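NikO protein (Streptomyces tendae, PDB 4FQD) is an enolpyruvyl transferase of nikkomycin biosynthesis, related to MurA, which probably moves the enolpyruvyl group of phosphoenolpyruvate onto a UDP-N-acetylglucosamine acceptor. Local coordinates at residues D342-L347 against H367-A372; Y359-V364 against D386-V391. The protein carries 4 engineered substitutions. All blocks are in the same frame, centred on the assembly; numbering follows the deposited sequence.

Contact 1 (D342-L347 against H367-A372); sequences DSQPFL and HRFGFA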
ATOM      1  N   ASP A 342       2.792  10.925  10.055  1.00 20.21           N
ATOM      2  CA  ASP A 342       2.043  11.597  11.112  1.00 22.86           C
ATOM      3  C   ASP A 342       0.573  11.782  10.746  1.00 18.38           C
ATOM      4  O   ASP A 342      -0.263  12.025  11.616  1.00 19.37           O
ATOM      5  CB  ASP A 342       2.671  12.954  11.432  1.00 22.44           C
ATOM      6  CG  ASP A 342       4.017  12.827  12.115  1.00 30.23           C
ATOM      7  OD1 ASP A 342       4.189  11.886  12.916  1.00 32.16           O
ATOM      8  OD2 ASP A 342       4.903  13.667  11.852  1.00 38.62           O
ATOM      9  N   SER A 343       0.265  11.669   9.458  1.00 15.46           N
ATOM     10  CA  SER A 343      -1.101  11.855   8.979  1.00 14.68           C
ATOM     11  C   SER A 343      -1.924  10.582   9.145  1.00 16.60           C
ATOM     12  O   SER A 343      -3.147  10.631   9.284  1.00 16.83           O
ATOM     13  CB  SER A 343      -1.096  12.288   7.511  1.00 13.27           C
ATOM     14  OG  SER A 343      -0.387  13.503   7.338  1.00 22.76           O
ATOM     15  N   GLN A 344      -1.237   9.446   9.135  1.00 17.31           N
ATOM     16  CA  GLN A 344      -1.879   8.135   9.214  1.00 14.05           C
ATOM     17  C   GLN A 344      -2.821   7.888  10.413  1.00 13.89           C
ATOM     18  O   GLN A 344      -3.889   7.304  10.232  1.00 14.34           O
ATOM     19  CB  GLN A 344      -0.826   7.025   9.078  1.00 13.10           C
ATOM     20  CG  GLN A 344      -0.935   5.910  10.094  1.00 21.13           C
ATOM     21  CD  GLN A 344       0.380   5.649  10.798  1.00 32.73           C
ATOM     22  OE1 GLN A 344       0.424   5.504  12.018  1.00 43.45           O
ATOM     23  NE2 GLN A 344       1.462   5.584  10.029  1.00 27.58           N
ATOM     24  N   PRO A 345      -2.442   8.324  11.632  1.00 14.09           N
ATOM     25  CA  PRO A 345      -3.365   8.075  12.750  1.00 12.33           C
ATOM     26  C   PRO A 345      -4.721   8.765  12.590  1.00 14.22           C
ATOM     27  O   PRO A 345      -5.743   8.211  12.997  1.00 15.29           O
ATOM     28  CB  PRO A 345      -2.622   8.664  13.954  1.00 11.87           C
ATOM     29  CG  PRO A 345      -1.191   8.610  13.575  1.00 12.80           C
ATOM     30  CD  PRO A 345      -1.162   8.884  12.104  1.00 15.62           C
ATOM     31  N   PHE A 346      -4.726   9.956  12.001  1.00 10.12           N
ATOM     32  CA  PHE A 346      -5.965  10.697  11.804  1.00 13.04           C
ATOM     33  C   PHE A 346      -6.805  10.083  10.688  1.00 12.99           C
ATOM     34  O   PHE A 346      -8.033  10.157  10.709  1.00 15.96           O
ATOM     35  CB  PHE A 346      -5.667  12.166  11.511  1.00  9.20           C
ATOM     36  CG  PHE A 346      -4.809  12.824  12.553  1.00 12.90           C
ATOM     37  CD1 PHE A 346      -5.362  13.273  13.740  1.00 11.82           C
ATOM     38  CD2 PHE A 346      -3.450  12.986  12.348  1.00 10.57           C
ATOM     39  CE1 PHE A 346      -4.576  13.874  14.703  1.00 14.98           C
ATOM     40  CE2 PHE A 346      -2.657  13.587  13.305  1.00 12.28           C
ATOM     41  CZ  PHE A 346      -3.221  14.032  14.485  1.00 16.97           C
ATOM     42  N   LEU A 347      -6.134   9.473   9.718  1.00 13.24           N
ATOM     43  CA  LEU A 347      -6.820   8.784   8.635  1.00  9.34           C
ATOM     44  C   LEU A 347      -7.411   7.472   9.138  1.00 12.85           C
ATOM     45  O   LEU A 347      -8.417   6.989   8.616  1.00 10.76           O
ATOM     46  CB  LEU A 347      -5.859   8.530   7.474  1.00  9.61           C
ATOM     47  CG  LEU A 347      -5.269   9.794   6.845  1.00 12.41           C
ATOM     48  CD1 LEU A 347      -4.224   9.446   5.799  1.00 14.83           C
ATOM     49  CD2 LEU A 347      -6.371  10.648   6.240  1.00 12.31           C
ATOM     50  N   HIS A 367       6.701   0.575  13.733  1.00 61.83           N
ATOM     51  CA  HIS A 367       6.171   0.514  15.093  1.00 55.55           C
ATOM     52  C   HIS A 367       5.677   1.856  15.629  1.00 41.87           C
ATOM     53  O   HIS A 367       6.180   2.347  16.641  1.00 47.75           O
ATOM     54  CB  HIS A 367       7.212  -0.064  16.061  1.00 70.78           C
ATOM     55  CG  HIS A 367       7.386  -1.544  15.950  1.00 85.37           C
ATOM     56  ND1 HIS A 367       8.519  -2.124  15.417  1.00 94.09           N
ATOM     57  CD2 HIS A 367       6.568  -2.566  16.294  1.00 80.09           C
ATOM     58  CE1 HIS A 367       8.392  -3.437  15.445  1.00 96.51           C
ATOM     59  NE2 HIS A 367       7.217  -3.733  15.971  1.00 90.48           N
ATOM     60  N   ARG A 368       4.704   2.454  14.951  1.00 36.35           N
ATOM     61  CA  ARG A 368       4.034   3.633  15.497  1.00 39.90           C
ATOM     62  C   ARG A 368       2.513   3.524  15.380  1.00 30.37           C
ATOM     63  O   ARG A 368       1.820   4.495  15.070  1.00 24.04           O
ATOM     64  CB  ARG A 368       4.564   4.935  14.883  1.00 39.09           C
ATOM     65  CG  ARG A 368       4.306   5.113  13.402  1.00 45.47           C
ATOM     66  CD  ARG A 368       4.723   6.503  12.953  1.00 46.66           C
ATOM     67  NE  ARG A 368       3.931   7.556  13.583  1.00 46.20           N
ATOM     68  CZ  ARG A 368       4.116   8.856  13.373  1.00 44.48           C
ATOM     69  NH1 ARG A 368       5.069   9.267  12.547  1.00 39.05           N
ATOM     70  NH2 ARG A 368       3.349   9.747  13.989  1.00 32.24           N
ATOM     71  N   PHE A 369       2.008   2.324  15.639  1.00 25.79           N
ATOM     72  CA  PHE A 369       0.577   2.095  15.737  1.00 21.10           C
ATOM     73  C   PHE A 369       0.209   1.936  17.205  1.00 22.58           C
ATOM     74  O   PHE A 369      -0.690   1.173  17.553  1.00 23.74           O
ATOM     75  CB  PHE A 369       0.181   0.845  14.952  1.00 17.98           C
ATOM     76  CG  PHE A 369       0.332   0.988  13.466  1.00 14.91           C
ATOM     77  CD1 PHE A 369      -0.025   2.166  12.830  1.00 17.81           C
ATOM     78  CD2 PHE A 369       0.838  -0.053  12.703  1.00 17.14           C
ATOM     79  CE1 PHE A 369       0.114   2.301  11.461  1.00 13.49           C
ATOM     80  CE2 PHE A 369       0.979   0.077  11.333  1.00 14.85           C
ATOM     81  CZ  PHE A 369       0.617   1.256  10.711  1.00 14.90           C
ATOM     82  N   GLY A 370       0.918   2.662  18.065  1.00 21.29           N
ATOM     83  CA  GLY A 370       0.703   2.586  19.499  1.00 18.68           C
ATOM     84  C   GLY A 370      -0.606   3.207  19.947  1.00 18.55           C
ATOM     85  O   GLY A 370      -1.024   3.033  21.092  1.00 26.53           O
ATOM     86  N   PHE A 371      -1.252   3.937  19.045  1.00 14.54           N
ATOM     87  CA  PHE A 371      -2.544   4.548  19.335  1.00 17.54           C
ATOM     88  C   PHE A 371      -3.675   3.536  19.175  1.00 15.73           C
ATOM     89  O   PHE A 371      -4.756   3.705  19.738  1.00 16.64           O
ATOM     90  CB  PHE A 371      -2.783   5.752  18.416  1.00 11.74           C
ATOM     91  CG  PHE A 371      -2.750   5.415  16.949  1.00 12.59           C
ATOM     92  CD1 PHE A 371      -1.564   5.465  16.238  1.00 21.06           C
ATOM     93  CD2 PHE A 371      -3.909   5.052  16.282  1.00 14.57           C
ATOM     94  CE1 PHE A 371      -1.532   5.156  14.889  1.00 20.72           C
ATOM     95  CE2 PHE A 371      -3.884   4.741  14.935  1.00 16.13           C
ATOM     96  CZ  PHE A 371      -2.694   4.794  14.238  1.00 16.54           C
ATOM     97  N   ALA A 372      -3.411   2.486  18.403  1.00 17.10           N
ATOM     98  CA  ALA A 372      -4.420   1.475  18.081  1.00 20.68           C
ATOM     99  C   ALA A 372      -5.063   0.755  19.279  1.00 17.65           C
ATOM    100  O   ALA A 372      -6.288   0.646  19.336  1.00 15.36           O
ATOM    101  CB  ALA A 372      -3.873   0.465  17.060  1.00 17.51           C
TER

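Contact 2 (Y359-V364 against D386-V391); sequences YIREAV and DTVLRV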
ATOM      1  N   TYR A 359      -7.057  -0.219   5.080  1.00 10.32           N
ATOM      2  CA  TYR A 359      -5.739  -0.818   5.241  1.00  8.60           C
ATOM      3  C   TYR A 359      -4.650   0.246   5.226  1.00 12.31           C
ATOM      4  O   TYR A 359      -4.505   0.987   4.254  1.00 14.72           O
ATOM      5  CB  TYR A 359      -5.482  -1.852   4.144  1.00  9.94           C
ATOM      6  CG  TYR A 359      -6.524  -2.945   4.078  1.00 10.95           C
ATOM      7  CD1 TYR A 359      -7.669  -2.794   3.305  1.00  9.40           C
ATOM      8  CD2 TYR A 359      -6.364  -4.128   4.787  1.00 13.11           C
ATOM      9  CE1 TYR A 359      -8.624  -3.789   3.241  1.00 12.40           C
ATOM     10  CE2 TYR A 359      -7.314  -5.131   4.730  1.00 11.90           C
ATOM     11  CZ  TYR A 359      -8.442  -4.955   3.955  1.00 14.14           C
ATOM     12  OH  TYR A 359      -9.391  -5.950   3.894  1.00 15.70           O
ATOM     13  N   ILE A 360      -3.886   0.318   6.309  1.00  9.24           N
ATOM     14  CA  ILE A 360      -2.828   1.312   6.432  1.00  9.70           C
ATOM     15  C   ILE A 360      -1.465   0.651   6.597  1.00 12.49           C
ATOM     16  O   ILE A 360      -1.246  -0.115   7.536  1.00 11.75           O
ATOM     17  CB  ILE A 360      -3.080   2.254   7.623  1.00 14.76           C
ATOM     18  CG1 ILE A 360      -4.420   2.976   7.456  1.00 11.37           C
ATOM     19  CG2 ILE A 360      -1.938   3.250   7.765  1.00 10.09           C
ATOM     20  CD1 ILE A 360      -4.769   3.897   8.603  1.00  9.12           C
ATOM     21  N   ARG A 361      -0.552   0.946   5.677  1.00 11.31           N
ATOM     22  CA  ARG A 361       0.794   0.394   5.744  1.00 11.15           C
ATOM     23  C   ARG A 361       1.828   1.473   6.041  1.00 13.67           C
ATOM     24  O   ARG A 361       1.866   2.511   5.381  1.00 10.34           O
ATOM     25  CB  ARG A 361       1.152  -0.321   4.441  1.00 15.46           C
ATOM     26  CG  ARG A 361       2.399  -1.181   4.544  1.00 13.20           C
ATOM     27  CD  ARG A 361       2.731  -1.822   3.214  1.00 16.86           C
ATOM     28  NE  ARG A 361       3.394  -3.110   3.384  1.00 24.97           N
ATOM     29  CZ  ARG A 361       2.766  -4.280   3.353  1.00 22.06           C
ATOM     30  NH1 ARG A 361       1.458  -4.326   3.150  1.00 16.12           N
ATOM     31  NH2 ARG A 361       3.446  -5.405   3.519  1.00 28.66           N
ATOM     32  N   GLU A 362       2.666   1.213   7.037  1.00 15.21           N
ATOM     33  CA  GLU A 362       3.716   2.143   7.427  1.00 15.14           C
ATOM     34  C   GLU A 362       5.033   1.794   6.740  1.00 15.59           C
ATOM     35  O   GLU A 362       5.551   0.690   6.902  1.00 17.01           O
ATOM     36  CB  GLU A 362       3.898   2.120   8.945  1.00 16.45           C
ATOM     37  CG  GLU A 362       5.081   2.924   9.435  1.00 28.94           C
ATOM     38  CD  GLU A 362       4.907   4.411   9.212  1.00 19.53           C
ATOM     39  OE1 GLU A 362       3.901   4.971   9.693  1.00 23.56           O
ATOM     40  OE2 GLU A 362       5.776   5.016   8.551  1.00 19.57           O
ATOM     41  N   ALA A 363       5.573   2.739   5.977  1.00 15.83           N
ATOM     42  CA  ALA A 363       6.813   2.503   5.244  1.00 11.50           C
ATOM     43  C   ALA A 363       7.891   3.534   5.572  1.00 14.25           C
ATOM     44  O   ALA A 363       8.827   3.729   4.797  1.00 18.51           O
ATOM     45  CB  ALA A 363       6.548   2.470   3.747  1.00  9.26           C
ATOM     46  N   VAL A 364       7.752   4.192   6.717  1.00 16.16           N
ATOM     47  CA  VAL A 364       8.755   5.148   7.177  1.00 20.81           C
ATOM     48  C   VAL A 364       9.182   4.837   8.609  1.00 23.09           C
ATOM     49  O   VAL A 364      10.292   4.360   8.844  1.00 24.72           O
ATOM     50  CB  VAL A 364       8.245   6.603   7.102  1.00 21.41           C
ATOM     51  CG1 VAL A 364       9.315   7.567   7.596  1.00 22.72           C
ATOM     52  CG2 VAL A 364       7.829   6.951   5.682  1.00 13.72           C
ATOM     53  N   ASP A 386       2.823  -6.132  12.295  1.00 16.85           N
ATOM     54  CA  ASP A 386       4.077  -5.533  11.841  1.00 18.58           C
ATOM     55  C   ASP A 386       3.886  -4.112  11.301  1.00 19.56           C
ATOM     56  O   ASP A 386       3.658  -3.175  12.067  1.00 16.10           O
ATOM     57  CB  ASP A 386       4.756  -6.428  10.797  1.00 23.65           C
ATOM     58  CG  ASP A 386       6.202  -6.043  10.546  1.00 40.47           C
ATOM     59  OD1 ASP A 386       6.841  -5.493  11.469  1.00 39.80           O
ATOM     60  OD2 ASP A 386       6.698  -6.294   9.427  1.00 34.77           O
ATOM     61  N   THR A 387       3.969  -3.963   9.982  1.00 14.95           N
ATOM     62  CA  THR A 387       3.908  -2.651   9.345  1.00 18.13           C
ATOM     63  C   THR A 387       2.494  -2.284   8.924  1.00 17.94           C
ATOM     64  O   THR A 387       2.269  -1.208   8.369  1.00 16.97           O
ATOM     65  CB  THR A 387       4.773  -2.601   8.071  1.00 16.49           C
ATOM     66  OG1 THR A 387       4.097  -3.291   7.013  1.00 19.43           O
ATOM     67  CG2 THR A 387       6.119  -3.252   8.302  1.00 19.20           C
ATOM     68  N   VAL A 388       1.544  -3.177   9.173  1.00 15.68           N
ATOM     69  CA  VAL A 388       0.188  -2.995   8.668  1.00 11.61           C
ATOM     70  C   VAL A 388      -0.837  -2.779   9.775  1.00 11.60           C
ATOM     71  O   VAL A 388      -0.863  -3.507  10.765  1.00 13.60           O
ATOM     72  CB  VAL A 388      -0.244  -4.193   7.794  1.00 11.39           C
ATOM     73  CG1 VAL A 388      -1.704  -4.060   7.372  1.00 11.68           C
ATOM     74  CG2 VAL A 388       0.660  -4.309   6.579  1.00 12.11           C
ATOM     75  N   LEU A 389      -1.676  -1.764   9.594  1.00 15.39           N
ATOM     76  CA  LEU A 389      -2.807  -1.521  10.480  1.00 12.56           C
ATOM     77  C   LEU A 389      -4.106  -1.573   9.685  1.00 12.93           C
ATOM     78  O   LEU A 389      -4.212  -0.977   8.612  1.00  8.80           O
ATOM     79  CB  LEU A 389      -2.668  -0.161  11.166  1.00 13.95           C
ATOM     80  CG  LEU A 389      -3.932   0.410  11.817  1.00 14.68           C
ATOM     81  CD1 LEU A 389      -4.403  -0.472  12.964  1.00 14.38           C
ATOM     82  CD2 LEU A 389      -3.690   1.836  12.292  1.00 16.96           C
ATOM     83  N   ARG A 390      -5.091  -2.292  10.209  1.00 13.11           N
ATOM     84  CA  ARG A 390      -6.385  -2.399   9.548  1.00 12.86           C
ATOM     85  C   ARG A 390      -7.504  -1.915  10.462  1.00 11.80           C
ATOM     86  O   ARG A 390      -7.534  -2.243  11.647  1.00 16.53           O
ATOM     87  CB  ARG A 390      -6.650  -3.841   9.114  1.00  8.40           C
ATOM     88  CG  ARG A 390      -7.870  -4.008   8.221  1.00  7.50           C
ATOM     89  CD  ARG A 390      -8.737  -5.157   8.701  1.00 12.30           C
ATOM     90  NE  ARG A 390      -7.951  -6.353   8.985  1.00 22.88           N
ATOM     91  CZ  ARG A 390      -8.245  -7.233   9.936  1.00 16.12           C
ATOM     92  NH1 ARG A 390      -9.312  -7.051  10.703  1.00 14.01           N
ATOM     93  NH2 ARG A 390      -7.471  -8.292  10.125  1.00 24.05           N
ATOM     94  N   VAL A 391      -8.417  -1.127   9.905  1.00  9.46           N
ATOM     95  CA  VAL A 391      -9.578  -0.653  10.646  1.00 10.24           C
ATOM     96  C   VAL A 391     -10.859  -1.225  10.048  1.00 11.38           C
ATOM     97  O   VAL A 391     -11.132  -1.051   8.860  1.00 11.85           O
ATOM     98  CB  VAL A 391      -9.654   0.887  10.657  1.00 14.88           C
ATOM     99  CG1 VAL A 391     -10.930   1.353  11.344  1.00 11.77           C
ATOM    100  CG2 VAL A 391      -8.430   1.473  11.344  1.00 12.59           C
TER
HETATM  101  O   HOH W   1       6.360  -3.305   4.848  1.00 15.42           O

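Contact 1 (D342-L347 against H367-A372)
Pro-345 lies over one face of the Phe-371 ring, while Gln-344 OE1 arrives at that ring's edge, in its plane and 3.5 Å from Phe-371 CE1. Pro-345 CB stands 3.9 Å from the centroid of the Phe-371 ring and 16° off its normal, a CH-pi contact in which the rigid pyrrolidine offers C-H groups to the pi cloud. Phe-371 CB already points toward the helix start, and chi1 of 59° sets CG between the backbone N and the carbonyl carbon. At the rim of Phe-369 lie Gln-344 CG and Phe-371 CE1, the amide steeply inclined to the ring. Glu-362 takes the NE2 end of that amide. The guanidinium of Arg-368 meets Asp-342 at its edge: NH2 (2.5 Å) and NH1 (2.8 Å) both bond to OD1, which stays in the guanidinium plane. NH2 uses the anti lone pair of OD1, whereas NH1 comes from above the carboxylate plane (48°). The type I turn Phe-369 to Ala-372, which leads into helix 372-378, packs on the start of helix 344-351, the first helix of the same beta-alpha-beta-alpha-beta-beta unit. Helices 265-278 and 409-419 pack alongside, and strand 356-362 lies against Gln-344, Arg-368 and Phe-369.

Contact 2 (Y359-V364 against D386-V391)
Tyr-359 and Arg-390 run side by side and point the same way from a non-hydrogen-bonded antiparallel pair. The aliphatic part of the arginine does the touching: CG comes to 3.7 Å from Tyr-359 CE2, while the ring and guanidinium planes are 63° apart. A long side chain suits this place, since its CG can rest against the CD2-CE2 side of the tyrosine while the charged end reaches Asp-392 and, chiefly, the backbone carbonyl of Ala-185 in the second subunit.

Two residues along on the same face, Arg-361 meets Val-388 and Thr-387. Its chain is extended from CG to NE, and Val-388 CG2 lies over one face of the guanidinium, toward the rim, 3.5 Å from NH1. Thr-387 OG1 packs against Arg-361 CG at 3.7 Å; a water bonded to that hydroxyl also accepts a weak bond from Arg-361 NE. On the other face Ile-360 CB lies 4.3 Å from Leu-389 CB, branched apolar residues fit for a covered surface.

Between the strands, Ile-360 and Leu-389 exchange two backbone hydrogen bonds, each 2.7 Å from N to O, and Glu-362 N bonds to Thr-387 O at 2.8 Å. Glu-362 chi2 of 67° sets CD so that the carboxylate lies toward the residues that follow, where OE2 accepts from Val-364 N and Trp-365 N; OE1 is taken by Gln-344 and Ser-341.

This is the central antiparallel pair of a beta-alpha-beta-alpha-beta-beta unit, the building block of the EPSP synthase/MurA inverse barrel. Strands 331-334 and 382-385 flank it, helix 344-351 covers Ile-360, and the face of Tyr-359, Arg-361, Val-388 and Arg-390 packs on the second subunit around Asn-183 to Met-187.

Overall arrangement
The two contacts lie on the same side of the chain's centre, their own centres about 9 Å apart, and their segments alternate along the sequence. Helix 344-351 links parallel neighbouring strands 331-334 and 356-362 in a beta-alpha-beta crossover, which sets 342-347 on the Ile-360 and Leu-389 face of the sheet; 367-372 reaches that face from the next connection, before helix 372-378. The polar join is Gln-344 NE2 to Glu-362 OE1, 2.5 Å and probably a hydrogen bond. Phe-369 provides an apolar join, its CZ 3.6 Å from Leu-389 CB, and Gln-344 CG packs on Ile-360 CG2. At contact 1 Asp-342 is about 4 Å from a bound sulfate, probably from the crystallisation liquor, which may mark an anion-accepting pocket.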